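Local coordinates for CT263 (Chlamydia trachomatis, PDB 4QAS), which probably hydrolyses the N-glycosidic bond of an aminofutalosine-type nucleoside on the futalosine route to menaquinone, as a member of the MTAN nucleosidase family, at residues A[86-91]-A[173-178]; A[107-112]-A[146-151]; A[120-125]-A[158-163]. The protein carries 1 engineered substitution. All blocks are in the same frame, centred on the assembly; numbering follows the deposited sequence. Where two conformers were deposited one is given.

All three contacts reach one curled sheet, with interaction 3 buried nearest the centre of the chain and the other two on opposite sides of it. Interactions 1 and 3 have centres about 14 Å apart and are joined by backbone pairing, Tyr91 N lying 2.8 Å from Lys162 O. Interactions 2 and 3, about 9 Å between centres, meet where Thr112 N lies 3.0 Å from Cys158 O. Interactions 1 and 2 have centres about 23 Å apart, nearest atoms about 9 Å. Gln173 and Leu176 of interaction 1 touch Asn166, evidently the engineered residue; the aspartate it replaces probably lies at the active site, as in MTAN relatives.

Interaction 1. Residues A[86-91]-A[173-178]; sequences PLLKTY and QDFLKN
The short helix 173-178, which follows the long strand 158-167 in the nucleoside phosphorylase-like fold of the MTAN family, is tied to the loop entering strand 90-99 through Phe175, Leu87 and Leu88. This is a small, wholly apolar contact near the surface, burying 134 Å² and involving no hydrogen bond between the segments. The CD1 methyl of Leu87 settles over one face of the Phe175 ring as a CH-pi contact, 4.0 Å from the centroid and 21° off the ring normal. It is displaced from the middle of the ring toward the side of CD2, which lies 3.7 Å from Leu87 CD1. Phe175 extends away from its helix with CG anti to the backbone N (chi1 -169°), a torsion that carries the ring out so that it turns a face to Leu87 and an edge to Leu88. Leu88 adopts a left-handed backbone conformation, consistent with the way two consecutive side chains reach one ring. Strand 158-167 fixes this turn: Leu88 bonds to the backbone of Ser164, whose OG also pairs with Pro86 O and Lys89 N. Beyond the contact, Leu88 packs on Lys182 and Leu183 of helix 180-197. At the ring edge, Leu88 CD1 approaches in the ring plane, 3.8 Å from Phe175 CZ.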
loop_
_atom_site.group_PDB
_atom_site.type_symbol
_atom_site.label_atom_id
_atom_site.label_comp_id
_atom_site.label_asym_id
_atom_site.label_seq_id
_atom_site.Cartn_x
_atom_site.Cartn_y
_atom_site.Cartn_z
ATOM N N PRO A 86 -16.681 11.266 11.860
ATOM C CA PRO A 86 -15.404 11.968 11.914
ATOM C C PRO A 86 -14.810 12.048 10.516
ATOM O O PRO A 86 -15.133 11.235 9.648
ATOM C CB PRO A 86 -14.545 11.082 12.822
ATOM C CG PRO A 86 -15.074 9.722 12.570
ATOM C CD PRO A 86 -16.563 9.879 12.349
ATOM N N LEU A 87 -13.957 13.041 10.282
ATOM C CA LEU A 87 -13.230 13.144 9.022
ATOM C C LEU A 87 -12.034 12.189 8.970
ATOM O O LEU A 87 -11.554 11.680 9.988
ATOM C CB LEU A 87 -12.763 14.576 8.781
ATOM C CG LEU A 87 -13.885 15.616 8.789
ATOM C CD1 LEU A 87 -13.347 16.927 8.296
ATOM C CD2 LEU A 87 -15.053 15.175 7.923
ATOM N N LEU A 88 -11.555 11.940 7.742
ATOM C CA LEU A 88 -10.390 11.077 7.504
ATOM C C LEU A 88 -10.654 9.641 7.918
ATOM O O LEU A 88 -9.724 8.904 8.265
ATOM C CB LEU A 88 -9.113 11.614 8.153
ATOM C CG LEU A 88 -8.569 12.813 7.392
ATOM C CD1 LEU A 88 -7.605 13.588 8.261
ATOM C CD2 LEU A 88 -7.875 12.363 6.128
ATOM N N LYS A 89 -11.907 9.215 7.877
ATOM C CA LYS A 89 -12.298 7.857 8.233
ATOM C C LYS A 89 -12.816 7.139 6.992
ATOM O O LYS A 89 -13.611 7.692 6.227
ATOM C CB LYS A 89 -13.371 7.862 9.313
ATOM C CG LYS A 89 -13.770 6.492 9.795
ATOM C CD LYS A 89 -14.565 6.537 11.065
ATOM C CE LYS A 89 -15.050 5.172 11.441
ATOM N NZ LYS A 89 -13.942 4.268 11.822
ATOM N N THR A 90 -12.383 5.906 6.800
ATOM C CA THR A 90 -12.722 5.119 5.633
ATOM C C THR A 90 -13.899 4.214 5.952
ATOM O O THR A 90 -13.878 3.501 6.957
ATOM C CB THR A 90 -11.506 4.292 5.240
ATOM O OG1 THR A 90 -10.368 5.165 5.190
ATOM C CG2 THR A 90 -11.753 3.605 3.920
ATOM N N TYR A 91 -14.914 4.248 5.102
ATOM C CA TYR A 91 -16.101 3.427 5.231
ATOM C C TYR A 91 -16.270 2.592 3.978
ATOM O O TYR A 91 -15.785 2.942 2.904
ATOM C CB TYR A 91 -17.343 4.305 5.369
ATOM C CG TYR A 91 -17.397 5.102 6.627
ATOM C CD1 TYR A 91 -16.838 6.365 6.715
ATOM C CD2 TYR A 91 -18.061 4.608 7.748
ATOM C CE1 TYR A 91 -16.924 7.105 7.866
ATOM C CE2 TYR A 91 -18.161 5.351 8.910
ATOM C CZ TYR A 91 -17.579 6.605 8.973
ATOM O OH TYR A 91 -17.645 7.396 10.109
ATOM N N GLN A 173 -15.286 23.377 3.225
ATOM C CA GLN A 173 -14.647 22.986 1.970
ATOM C C GLN A 173 -13.125 23.097 2.034
ATOM O O GLN A 173 -12.428 22.365 1.327
ATOM C CB GLN A 173 -15.173 23.832 0.809
ATOM C CG GLN A 173 -16.672 23.714 0.563
ATOM C CD GLN A 173 -17.116 22.288 0.295
ATOM O OE1 GLN A 173 -16.581 21.600 -0.588
ATOM N NE2 GLN A 173 -18.087 21.819 1.076
ATOM N N ASP A 174 -12.586 23.984 2.862
ATOM C CA ASP A 174 -11.140 24.170 2.897
ATOM C C ASP A 174 -10.422 22.900 3.321
ATOM O O ASP A 174 -9.320 22.610 2.832
ATOM C CB ASP A 174 -10.782 25.305 3.855
ATOM C CG ASP A 174 -10.917 26.675 3.220
ATOM O OD1 ASP A 174 -10.675 26.793 2.001
ATOM O OD2 ASP A 174 -11.271 27.635 3.939
ATOM N N PHE A 175 -11.029 22.116 4.206
ATOM C CA PHE A 175 -10.381 20.886 4.642
ATOM C C PHE A 175 -10.180 19.926 3.472
ATOM O O PHE A 175 -9.119 19.300 3.339
ATOM C CB PHE A 175 -11.181 20.208 5.749
ATOM C CG PHE A 175 -10.440 19.097 6.414
ATOM C CD1 PHE A 175 -9.604 19.356 7.485
ATOM C CD2 PHE A 175 -10.552 17.799 5.960
ATOM C CE1 PHE A 175 -8.911 18.326 8.100
ATOM C CE2 PHE A 175 -9.842 16.784 6.555
ATOM C CZ PHE A 175 -9.034 17.041 7.631
ATOM N N LEU A 176 -11.188 19.795 2.607
ATOM C CA LEU A 176 -11.048 18.995 1.395
ATOM C C LEU A 176 -9.930 19.535 0.520
ATOM O O LEU A 176 -9.065 18.782 0.062
ATOM C CB LEU A 176 -12.382 19.008 0.641
ATOM C CG LEU A 176 -12.374 18.443 -0.787
ATOM C CD1 LEU A 176 -11.925 16.989 -0.844
ATOM C CD2 LEU A 176 -13.758 18.600 -1.396
ATOM N N LYS A 177 -9.906 20.848 0.314
ATOM C CA LYS A 177 -8.889 21.457 -0.530
ATOM C C LYS A 177 -7.485 21.150 -0.029
ATOM O O LYS A 177 -6.566 20.961 -0.832
ATOM C CB LYS A 177 -9.118 22.964 -0.562
ATOM C CG LYS A 177 -8.021 23.750 -1.269
ATOM C CD LYS A 177 -8.256 25.249 -1.184
ATOM C CE LYS A 177 -7.235 26.018 -2.010
ATOM N NZ LYS A 177 -7.541 27.473 -2.054
ATOM N N ASN A 178 -7.294 21.107 1.290
ATOM C CA ASN A 178 -5.967 21.056 1.888
ATOM C C ASN A 178 -5.509 19.663 2.282
ATOM O O ASN A 178 -4.360 19.510 2.712
ATOM C CB ASN A 178 -5.918 21.944 3.128
ATOM C CG ASN A 178 -6.056 23.411 2.805
ATOM O OD1 ASN A 178 -5.632 23.872 1.748
ATOM N ND2 ASN A 178 -6.664 24.154 3.720
#

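Interaction 2. Residues A[107-112]-A[146-151]; sequences EELEVT and FIAKQA
Leu109 and Val111, two residues apart where strand 106-110 runs out into a loop, press side by side on the helix surface formed by Ala148 and Lys149. The CD1 methyl of Leu109 makes the broader contact. It rests against the helix backbone at the start of Lys149, 3.8 Å from Lys149 CA, and also meets the aliphatic part of that side chain, with Lys149 CD 4.1 Å from Leu109 CD1. The lysine chain first runs trans (chi1 180°) and then bends at chi2 (64°), which folds its middle alongside the leucine methyl. Its ammonium group takes no part: Lys149 NZ stays 6.6 Å from Glu107 OE1, too far for a salt bridge, and Glu107 is poorly ordered.

Val111 touches methyl to methyl, its CG1 lying 3.8 Å from Ala148 CB; this valine was modelled in two conformers, and the distance belongs to one of them. The small alanine side chain permits a close approach of the backbones here, with Val111 CA and Ala148 CA 7.1 Å apart. Backbone hydrogen bonds to strand 90-99 hold both apolar residues, Leu109 to Val96 and Val111 to Thr94. Farther out, Thr112 is hydrogen-bonded through the backbone to Cys158. The contact belongs to the helical cover over the closed mixed sheet of this nucleosidase fold: helix 144-153 packs against strand 106-110 and the loop after it, Ala148 and Val111 both touch Met160 of strand 158-167, and Ile147, Gln150 and Ala151 touch Trp72 of strand 71-80.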
loop_
_atom_site.group_PDB
_atom_site.type_symbol
_atom_site.label_atom_id
_atom_site.label_comp_id
_atom_site.label_asym_id
_atom_site.label_seq_id
_atom_site.Cartn_x
_atom_site.Cartn_y
_atom_site.Cartn_z
ATOM N N GLU A 107 -33.350 7.188 -6.521
ATOM C CA GLU A 107 -33.163 5.791 -6.836
ATOM C C GLU A 107 -32.138 5.277 -5.836
ATOM O O GLU A 107 -31.420 6.067 -5.206
ATOM C CB GLU A 107 -32.708 5.602 -8.292
ATOM C CG GLU A 107 -31.609 6.543 -8.752
ATOM C CD GLU A 107 -31.335 6.432 -10.249
ATOM O OE1 GLU A 107 -31.816 5.463 -10.875
ATOM O OE2 GLU A 107 -30.635 7.311 -10.796
ATOM N N GLU A 108 -32.085 3.973 -5.651
ATOM C CA GLU A 108 -31.185 3.417 -4.649
ATOM C C GLU A 108 -30.786 2.016 -5.046
ATOM O O GLU A 108 -31.622 1.241 -5.527
ATOM C CB GLU A 108 -31.843 3.406 -3.259
ATOM C CG GLU A 108 -30.885 3.038 -2.134
ATOM C CD GLU A 108 -31.547 3.048 -0.753
ATOM O OE1 GLU A 108 -30.911 2.621 0.234
ATOM O OE2 GLU A 108 -32.723 3.467 -0.669
ATOM N N LEU A 109 -29.510 1.690 -4.855
ATOM C CA LEU A 109 -28.983 0.367 -5.110
ATOM C C LEU A 109 -28.119 -0.097 -3.959
ATOM O O LEU A 109 -27.318 0.671 -3.414
ATOM C CB LEU A 109 -28.144 0.339 -6.369
ATOM C CG LEU A 109 -28.895 0.425 -7.693
ATOM C CD1 LEU A 109 -27.850 0.584 -8.801
ATOM C CD2 LEU A 109 -29.785 -0.767 -7.931
ATOM N N GLU A 110 -28.245 -1.369 -3.624
ATOM C CA GLU A 110 -27.331 -1.990 -2.690
ATOM C C GLU A 110 -25.960 -2.154 -3.345
ATOM O O GLU A 110 -25.841 -2.376 -4.557
ATOM C CB GLU A 110 -27.850 -3.363 -2.272
ATOM C CG GLU A 110 -27.282 -3.841 -0.946
ATOM C CD GLU A 110 -27.879 -3.096 0.254
ATOM O OE1 GLU A 110 -27.382 -3.296 1.390
ATOM O OE2 GLU A 110 -28.868 -2.370 0.076
ATOM N N VAL A 111 -24.921 -2.039 -2.519
ATOM C CA VAL A 111 -23.577 -2.336 -2.982
ATOM C C VAL A 111 -22.948 -3.304 -2.000
ATOM O O VAL A 111 -23.418 -3.512 -0.879
ATOM C CB VAL A 111 -22.684 -1.101 -3.222
ATOM C CG1 VAL A 111 -23.050 -0.405 -4.521
ATOM C CG2 VAL A 111 -22.815 -0.154 -2.084
ATOM N N THR A 112 -21.917 -3.980 -2.486
ATOM C CA THR A 112 -21.352 -5.119 -1.760
ATOM C C THR A 112 -20.354 -4.606 -0.726
ATOM O O THR A 112 -19.322 -4.033 -1.108
ATOM C CB THR A 112 -20.652 -6.036 -2.735
ATOM O OG1 THR A 112 -21.622 -6.526 -3.675
ATOM C CG2 THR A 112 -19.995 -7.210 -2.007
ATOM N N PHE A 146 -23.946 6.485 -10.054
ATOM C CA PHE A 146 -23.665 6.267 -11.463
ATOM C C PHE A 146 -22.825 5.016 -11.672
ATOM O O PHE A 146 -23.134 4.192 -12.534
ATOM C CB PHE A 146 -22.953 7.504 -12.019
ATOM C CG PHE A 146 -22.396 7.315 -13.400
ATOM C CD1 PHE A 146 -23.251 7.102 -14.454
ATOM C CD2 PHE A 146 -21.025 7.339 -13.642
ATOM C CE1 PHE A 146 -22.788 6.920 -15.743
ATOM C CE2 PHE A 146 -20.544 7.156 -14.940
ATOM C CZ PHE A 146 -21.435 6.943 -15.988
ATOM N N ILE A 147 -21.781 4.843 -10.858
ATOM C CA ILE A 147 -20.886 3.709 -11.044
ATOM C C ILE A 147 -21.599 2.408 -10.701
ATOM O O ILE A 147 -21.483 1.420 -11.422
ATOM C CB ILE A 147 -19.613 3.902 -10.204
ATOM C CG1 ILE A 147 -18.836 5.122 -10.711
ATOM C CG2 ILE A 147 -18.745 2.644 -10.262
ATOM C CD1 ILE A 147 -17.764 5.622 -9.760
ATOM N N ALA A 148 -22.307 2.379 -9.561
ATOM C CA ALA A 148 -23.012 1.157 -9.172
ATOM C C ALA A 148 -24.037 0.761 -10.220
ATOM O O ALA A 148 -24.234 -0.431 -10.501
ATOM C CB ALA A 148 -23.713 1.342 -7.833
ATOM N N LYS A 149 -24.749 1.740 -10.785
ATOM C CA LYS A 149 -25.745 1.420 -11.801
ATOM C C LYS A 149 -25.087 0.889 -13.067
ATOM O O LYS A 149 -25.575 -0.075 -13.667
ATOM C CB LYS A 149 -26.599 2.648 -12.095
ATOM C CG LYS A 149 -27.670 2.425 -13.149
ATOM C CD LYS A 149 -28.693 1.389 -12.688
ATOM C CE LYS A 149 -29.865 1.265 -13.656
ATOM N NZ LYS A 149 -29.423 0.866 -15.020
ATOM N N GLN A 150 -23.958 1.479 -13.473
ATOM C CA GLN A 150 -23.244 0.948 -14.633
ATOM C C GLN A 150 -22.735 -0.464 -14.370
ATOM O O GLN A 150 -22.770 -1.312 -15.264
ATOM C CB GLN A 150 -22.107 1.883 -15.057
ATOM C CG GLN A 150 -22.566 3.253 -15.559
ATOM C CD GLN A 150 -23.591 3.140 -16.657
ATOM O OE1 GLN A 150 -24.793 3.232 -16.411
ATOM N NE2 GLN A 150 -23.128 2.923 -17.880
ATOM N N ALA A 151 -22.287 -0.748 -13.141
ATOM C CA ALA A 151 -21.845 -2.103 -12.809
ATOM C C ALA A 151 -22.980 -3.104 -12.984
ATOM O O ALA A 151 -22.757 -4.236 -13.430
ATOM C CB ALA A 151 -21.319 -2.142 -11.369
#

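Interaction 3. Residues A[120-125]-A[158-163]; sequences AQLTSV and CSMIKV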
loop_
_atom_site.group_PDB
_atom_site.type_symbol
_atom_site.label_atom_id
_atom_site.label_comp_id
_atom_site.label_asym_id
_atom_site.label_seq_id
_atom_site.Cartn_x
_atom_site.Cartn_y
_atom_site.Cartn_z
ATOM N N ALA A 120 -21.522 2.412 6.040
ATOM C CA ALA A 120 -22.182 3.706 5.901
ATOM C C ALA A 120 -23.077 3.694 4.672
ATOM O O ALA A 120 -22.889 2.895 3.743
ATOM C CB ALA A 120 -21.188 4.860 5.767
ATOM N N GLN A 121 -24.025 4.621 4.654
ATOM C CA GLN A 121 -24.876 4.876 3.497
ATOM C C GLN A 121 -24.372 6.095 2.754
ATOM O O GLN A 121 -23.796 7.014 3.352
ATOM C CB GLN A 121 -26.313 5.132 3.926
ATOM C CG GLN A 121 -27.007 3.869 4.447
ATOM C CD GLN A 121 -28.446 4.107 4.878
ATOM O OE1 GLN A 121 -28.778 5.161 5.421
ATOM N NE2 GLN A 121 -29.308 3.120 4.639
ATOM N N LEU A 122 -24.529 6.068 1.433
ATOM C CA LEU A 122 -23.989 7.085 0.537
ATOM C C LEU A 122 -25.138 7.668 -0.270
ATOM O O LEU A 122 -26.021 6.938 -0.719
ATOM C CB LEU A 122 -23.003 6.454 -0.413
ATOM C CG LEU A 122 -22.314 7.390 -1.401
ATOM C CD1 LEU A 122 -21.471 8.462 -0.682
ATOM C CD2 LEU A 122 -21.482 6.582 -2.330
ATOM N N THR A 123 -25.142 8.986 -0.432
ATOM C CA THR A 123 -26.015 9.666 -1.371
ATOM C C THR A 123 -25.145 10.364 -2.390
ATOM O O THR A 123 -24.170 11.017 -2.018
ATOM C CB THR A 123 -26.875 10.690 -0.663
ATOM O OG1 THR A 123 -27.724 10.011 0.253
ATOM C CG2 THR A 123 -27.759 11.444 -1.634
ATOM N N SER A 124 -25.510 10.231 -3.661
ATOM C CA SER A 124 -24.800 10.857 -4.771
ATOM C C SER A 124 -25.652 11.989 -5.302
ATOM O O SER A 124 -26.843 11.804 -5.552
ATOM C CB SER A 124 -24.555 9.872 -5.915
ATOM O OG SER A 124 -23.742 8.789 -5.499
ATOM N N VAL A 125 -25.040 13.155 -5.457
ATOM C CA VAL A 125 -25.729 14.294 -6.039
ATOM C C VAL A 125 -24.796 14.992 -7.014
ATOM O O VAL A 125 -23.577 15.001 -6.829
ATOM C CB VAL A 125 -26.219 15.272 -4.958
ATOM C CG1 VAL A 125 -27.359 14.649 -4.150
ATOM C CG2 VAL A 125 -25.083 15.679 -4.090
ATOM N N CYS A 158 -20.080 -4.728 -7.373
ATOM C CA CYS A 158 -19.487 -3.416 -7.144
ATOM C C CYS A 158 -19.408 -3.139 -5.655
ATOM O O CYS A 158 -20.405 -3.325 -4.936
ATOM C CB CYS A 158 -20.338 -2.318 -7.795
ATOM S SG CYS A 158 -19.617 -0.675 -7.794
ATOM N N SER A 159 -18.239 -2.721 -5.197
ATOM C CA SER A 159 -18.021 -2.311 -3.822
ATOM C C SER A 159 -17.515 -0.887 -3.823
ATOM O O SER A 159 -17.009 -0.396 -4.825
ATOM C CB SER A 159 -16.997 -3.209 -3.127
ATOM O OG SER A 159 -17.419 -4.531 -3.048
ATOM N N MET A 160 -17.689 -0.210 -2.698
ATOM C CA MET A 160 -17.310 1.181 -2.557
ATOM C C MET A 160 -16.560 1.405 -1.270
ATOM O O MET A 160 -16.939 0.889 -0.230
ATOM C CB MET A 160 -18.535 2.056 -2.481
ATOM C CG MET A 160 -19.068 2.428 -3.789
ATOM S SD MET A 160 -20.491 3.446 -3.628
ATOM C CE MET A 160 -21.226 3.218 -5.240
ATOM N N ILE A 161 -15.500 2.170 -1.378
ATOM C CA ILE A 161 -14.723 2.686 -0.255
ATOM C C ILE A 161 -14.848 4.199 -0.336
ATOM O O ILE A 161 -14.523 4.795 -1.365
ATOM C CB ILE A 161 -13.241 2.312 -0.373
ATOM C CG1 ILE A 161 -13.065 0.799 -0.393
ATOM C CG2 ILE A 161 -12.458 2.911 0.779
ATOM C CD1 ILE A 161 -11.672 0.331 -0.825
ATOM N N LYS A 162 -15.319 4.819 0.739
ATOM C CA LYS A 162 -15.439 6.266 0.783
ATOM C C LYS A 162 -14.776 6.767 2.054
ATOM O O LYS A 162 -15.076 6.286 3.139
ATOM C CB LYS A 162 -16.896 6.716 0.718
ATOM C CG LYS A 162 -17.582 6.301 -0.586
ATOM C CD LYS A 162 -17.210 7.168 -1.785
ATOM C CE LYS A 162 -17.491 6.452 -3.120
ATOM N NZ LYS A 162 -17.448 7.353 -4.283
ATOM N N VAL A 163 -13.896 7.754 1.893
ATOM C CA VAL A 163 -13.231 8.392 3.029
ATOM C C VAL A 163 -13.871 9.754 3.249
ATOM O O VAL A 163 -14.066 10.510 2.305
ATOM C CB VAL A 163 -11.709 8.492 2.832
ATOM C CG1 VAL A 163 -11.338 9.324 1.658
ATOM C CG2 VAL A 163 -11.045 9.025 4.098
#
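Leu122, Met160 and Lys162 meet without any ring or other flat group among them, so the contact has no faces or edges and is made by one methyl, a thioether and a methylene. Leu122 CD2 is the atom that touches both partners. It lies 3.5 Å from Met160 SD, a close apolar contact that belongs to one of the two conformers modelled for this methionine, and 4.1 Å from Lys162 CE. Both side chains cross that of Leu122 at roughly a right angle. A trans chi1 (-178°) sends the isobutyl group of Leu122 from strand 119-124 toward strand 158-167, whose alternate residues Met160 and Lys162 face it.

The two strands are not paired with each other. Strand 90-99 bonds to both of them, and the ring of pairings continues from 158-167 through 71-80 and 139-141 back to 119-124, closing a small barrel such as forms the core of this nucleosidase fold. The contact therefore spans the barrel interior, with Leu122 CA and Lys162 CA 8.6 Å apart.

Lys162 bends at chi2 (-77°), bringing its methylenes past the leucine while its buried ammonium group goes on to form a salt bridge with Asp141 OD2 and a hydrogen bond with Asn74 OD1. The Asp141 carboxylate probably favours the charged form of the lysine inside the barrel. Asp141 is itself held by Ser124 OG, which bonds to OD1, and Leu122 also packs on Asp141 and Leu139.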